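Long-range contact in endoglucanase (Ruminococcus champanellensis, PDB 6WQV), which probably cleaves internal beta-1,4 linkages of cellulose and related plant polysaccharides as a broad-specificity GH5 endoglucanase: residues L29-D34 and I319-N324. Sequence-based numbering, arbitrary orientation.
Sequences LGNTLD and IWWDNN. With BGC (beta-D-glucopyranose), chain E; GLC (alpha-D-glucopyranose), chain B.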
loop_
_atom_site.group_PDB
_atom_site.type_symbol
_atom_site.label_atom_id
_atom_site.label_comp_id
_atom_site.label_asym_id
_atom_site.label_seq_id
_atom_site.Cartn_x
_atom_site.Cartn_y
_atom_site.Cartn_z
ATOM N N LEU A 29 0.343 1.031 -8.414
ATOM C CA LEU A 29 -0.258 1.981 -9.361
ATOM C C LEU A 29 -0.438 3.332 -8.662
ATOM O O LEU A 29 -1.542 3.742 -8.284
ATOM C CB LEU A 29 -1.593 1.429 -9.841
ATOM C CG LEU A 29 -2.339 2.203 -10.930
ATOM C CD1 LEU A 29 -1.637 2.099 -12.275
ATOM C CD2 LEU A 29 -3.773 1.739 -11.058
ATOM N N GLY A 30 0.680 4.023 -8.477
ATOM C CA GLY A 30 0.680 5.212 -7.645
ATOM C C GLY A 30 0.187 6.470 -8.337
ATOM O O GLY A 30 0.259 6.631 -9.559
ATOM N N ASN A 31 -0.308 7.409 -7.515
ATOM C CA ASN A 31 -0.793 8.722 -7.960
ATOM C C ASN A 31 -1.898 8.620 -9.023
ATOM O O ASN A 31 -2.008 9.470 -9.914
ATOM C CB ASN A 31 0.352 9.619 -8.453
ATOM C CG ASN A 31 1.109 10.292 -7.328
ATOM O OD1 ASN A 31 0.908 9.969 -6.157
ATOM N ND2 ASN A 31 1.977 11.230 -7.676
ATOM N N THR A 32 -2.748 7.598 -8.887
ATOM C CA THR A 32 -3.763 7.250 -9.871
ATOM C C THR A 32 -5.116 7.250 -9.182
ATOM O O THR A 32 -5.716 8.320 -9.009
ATOM C CB THR A 32 -3.342 5.943 -10.557
ATOM O OG1 THR A 32 -2.015 6.095 -11.099
ATOM C CG2 THR A 32 -4.266 5.566 -11.679
ATOM N N LEU A 33 -5.662 6.088 -8.796
ATOM C CA LEU A 33 -6.949 6.077 -8.093
ATOM C C LEU A 33 -6.839 6.653 -6.687
ATOM O O LEU A 33 -7.875 6.915 -6.058
ATOM C CB LEU A 33 -7.526 4.664 -8.064
ATOM C CG LEU A 33 -7.704 4.004 -9.441
ATOM C CD1 LEU A 33 -8.315 2.605 -9.275
ATOM C CD2 LEU A 33 -8.526 4.876 -10.387
ATOM N N ASP A 34 -5.609 6.870 -6.203
ATOM C CA ASP A 34 -5.331 7.532 -4.934
ATOM C C ASP A 34 -5.294 9.056 -5.038
ATOM O O ASP A 34 -5.252 9.726 -3.998
ATOM C CB ASP A 34 -4.006 7.029 -4.327
ATOM C CG ASP A 34 -2.850 6.937 -5.344
ATOM O OD1 ASP A 34 -3.053 6.398 -6.454
ATOM O OD2 ASP A 34 -1.729 7.371 -4.998
ATOM N N ILE A 319 7.205 -4.017 -2.553
ATOM C CA ILE A 319 6.319 -3.453 -3.576
ATOM C C ILE A 319 6.787 -2.037 -3.909
ATOM O O ILE A 319 6.685 -1.128 -3.080
ATOM C CB ILE A 319 4.844 -3.457 -3.132
ATOM C CG1 ILE A 319 4.439 -4.834 -2.604
ATOM C CG2 ILE A 319 3.945 -3.048 -4.290
ATOM C CD1 ILE A 319 2.937 -4.987 -2.323
ATOM N N TRP A 320 7.263 -1.845 -5.143
ATOM C CA TRP A 320 7.789 -0.551 -5.574
ATOM C C TRP A 320 6.659 0.471 -5.700
ATOM O O TRP A 320 5.582 0.161 -6.214
ATOM C CB TRP A 320 8.510 -0.699 -6.936
ATOM C CG TRP A 320 9.042 0.620 -7.464
ATOM C CD1 TRP A 320 8.354 1.563 -8.178
ATOM C CD2 TRP A 320 10.360 1.148 -7.276
ATOM N NE1 TRP A 320 9.161 2.649 -8.435
ATOM C CE2 TRP A 320 10.400 2.412 -7.907
ATOM C CE3 TRP A 320 11.509 0.669 -6.649
ATOM C CZ2 TRP A 320 11.545 3.201 -7.909
ATOM C CZ3 TRP A 320 12.643 1.448 -6.658
ATOM C CH2 TRP A 320 12.653 2.702 -7.286
ATOM N N TRP A 321 6.913 1.706 -5.271
ATOM C CA TRP A 321 5.959 2.803 -5.426
ATOM C C TRP A 321 6.228 3.513 -6.754
ATOM O O TRP A 321 7.229 4.219 -6.882
ATOM C CB TRP A 321 6.080 3.787 -4.265
ATOM C CG TRP A 321 5.191 4.970 -4.413
ATOM C CD1 TRP A 321 5.551 6.244 -4.744
ATOM C CD2 TRP A 321 3.773 4.992 -4.239
ATOM N NE1 TRP A 321 4.447 7.056 -4.796
ATOM C CE2 TRP A 321 3.337 6.313 -4.484
ATOM C CE3 TRP A 321 2.822 4.027 -3.896
ATOM C CZ2 TRP A 321 2.003 6.679 -4.407
ATOM C CZ3 TRP A 321 1.498 4.393 -3.813
ATOM C CH2 TRP A 321 1.095 5.711 -4.061
ATOM N N ASP A 322 5.342 3.339 -7.743
ATOM C CA ASP A 322 5.534 3.913 -9.081
ATOM C C ASP A 322 4.479 4.992 -9.317
ATOM O O ASP A 322 3.312 4.688 -9.594
ATOM C CB ASP A 322 5.457 2.835 -10.165
ATOM C CG ASP A 322 5.993 3.314 -11.496
ATOM O OD1 ASP A 322 5.925 4.530 -11.751
ATOM O OD2 ASP A 322 6.462 2.464 -12.286
ATOM N N ASN A 323 4.891 6.257 -9.237
ATOM C CA ASN A 323 3.980 7.366 -9.466
ATOM C C ASN A 323 4.116 7.977 -10.854
ATOM O O ASN A 323 3.601 9.074 -11.090
ATOM C CB ASN A 323 4.130 8.449 -8.390
ATOM C CG ASN A 323 5.460 9.159 -8.446
ATOM O OD1 ASN A 323 6.345 8.816 -9.241
ATOM N ND2 ASN A 323 5.612 10.174 -7.604
ATOM N N ASN A 324 4.796 7.296 -11.780
ATOM C CA ASN A 324 4.833 7.706 -13.182
ATOM C C ASN A 324 5.471 9.086 -13.373
ATOM O O ASN A 324 5.182 9.774 -14.346
ATOM C CB ASN A 324 3.432 7.658 -13.810
ATOM C CG ASN A 324 3.453 7.737 -15.321
ATOM O OD1 ASN A 324 4.245 7.062 -15.968
ATOM N ND2 ASN A 324 2.577 8.558 -15.886
HETATM C C2 BGC E . 3.715 10.610 -4.119
HETATM C C3 BGC E . 3.650 12.082 -4.371
HETATM C C4 BGC E . 2.325 12.677 -3.969
HETATM C C5 BGC E . 1.989 12.349 -2.531
HETATM C C6 BGC E . 0.622 12.756 -2.080
HETATM C C1 BGC E . 3.382 10.277 -2.671
HETATM O O2 BGC E . 5.031 10.097 -4.438
HETATM O O3 BGC E . 3.890 12.322 -5.804
HETATM O O4 BGC E . 2.397 14.150 -4.033
HETATM O O5 BGC E . 2.057 10.873 -2.335
HETATM O O6 BGC E . 0.507 12.574 -0.665
HETATM C C1 GLC B . 3.547 7.103 1.403
HETATM C C2 GLC B . 2.260 7.241 0.612
HETATM C C3 GLC B . 2.316 7.543 -0.823
HETATM C C4 GLC B . 3.337 8.621 -1.102
HETATM C C5 GLC B . 4.673 8.078 -0.652
HETATM C C6 GLC B . 5.869 8.927 -1.048
HETATM O O1 GLC B . 4.077 5.848 1.513
HETATM O O2 GLC B . 1.461 6.053 0.897
HETATM O O3 GLC B . 0.972 8.006 -1.219
HETATM O O4 GLC B . 3.316 8.936 -2.497
HETATM O O5 GLC B . 4.667 7.968 0.827
HETATM O O6 GLC B . 5.827 10.155 -0.461
HETATM O O HOH W 1 2.621 11.569 -10.561
#
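The backbone N-H of G30 hydrogen-bonds to O of D322 (N to O 2.9 Å), joining the loop that follows strand 26-29, first of the (beta/alpha)8 barrel, to strand 318-322, its last. Glycine suits this place because a CB would collide with both that carbonyl and the indole of W321; instead the bare CA of G30 lies 3.9 Å from the centroid of the six-membered ring of W321, a CH-pi contact. C3 of the alpha-glucose sits over the opposite face, toward its rim, so the indole is packed between glycine and sugar. CG of W321, anti to the backbone N (chi1 176°), carries the six-membered ring over G30 and lets NE1 donate to O2 of the beta-glucose at 3.1 Å. At the ring edge OD2 of D34 stands 3.4 Å from CH2 of W321, the carboxylate turned 79° from the ring; D34 also accepts the backbone N-H groups of N31 and T32, shaping the loop. An alanine in place of W321 would probably leave the alpha-glucose without that aromatic face, cost O2 of the beta-glucose its indole donor, leaving the weak bond from N323, and open a gap over G30. N31 and N323 lie side by side, ND2 of N31 being 3.6 Å from CB of N323. Both amides donate to O3 of the beta-glucose, N323 also weakly to O2, while a water links ND2 of N31 to O of N323. The N323 amide is held by O of E331, which accepts from ND2, and by N of F333, which donates to OD1. Donors gathered on O2 and O3 beside an aromatic face imply recognition of glucose by its equatorial hydroxyls.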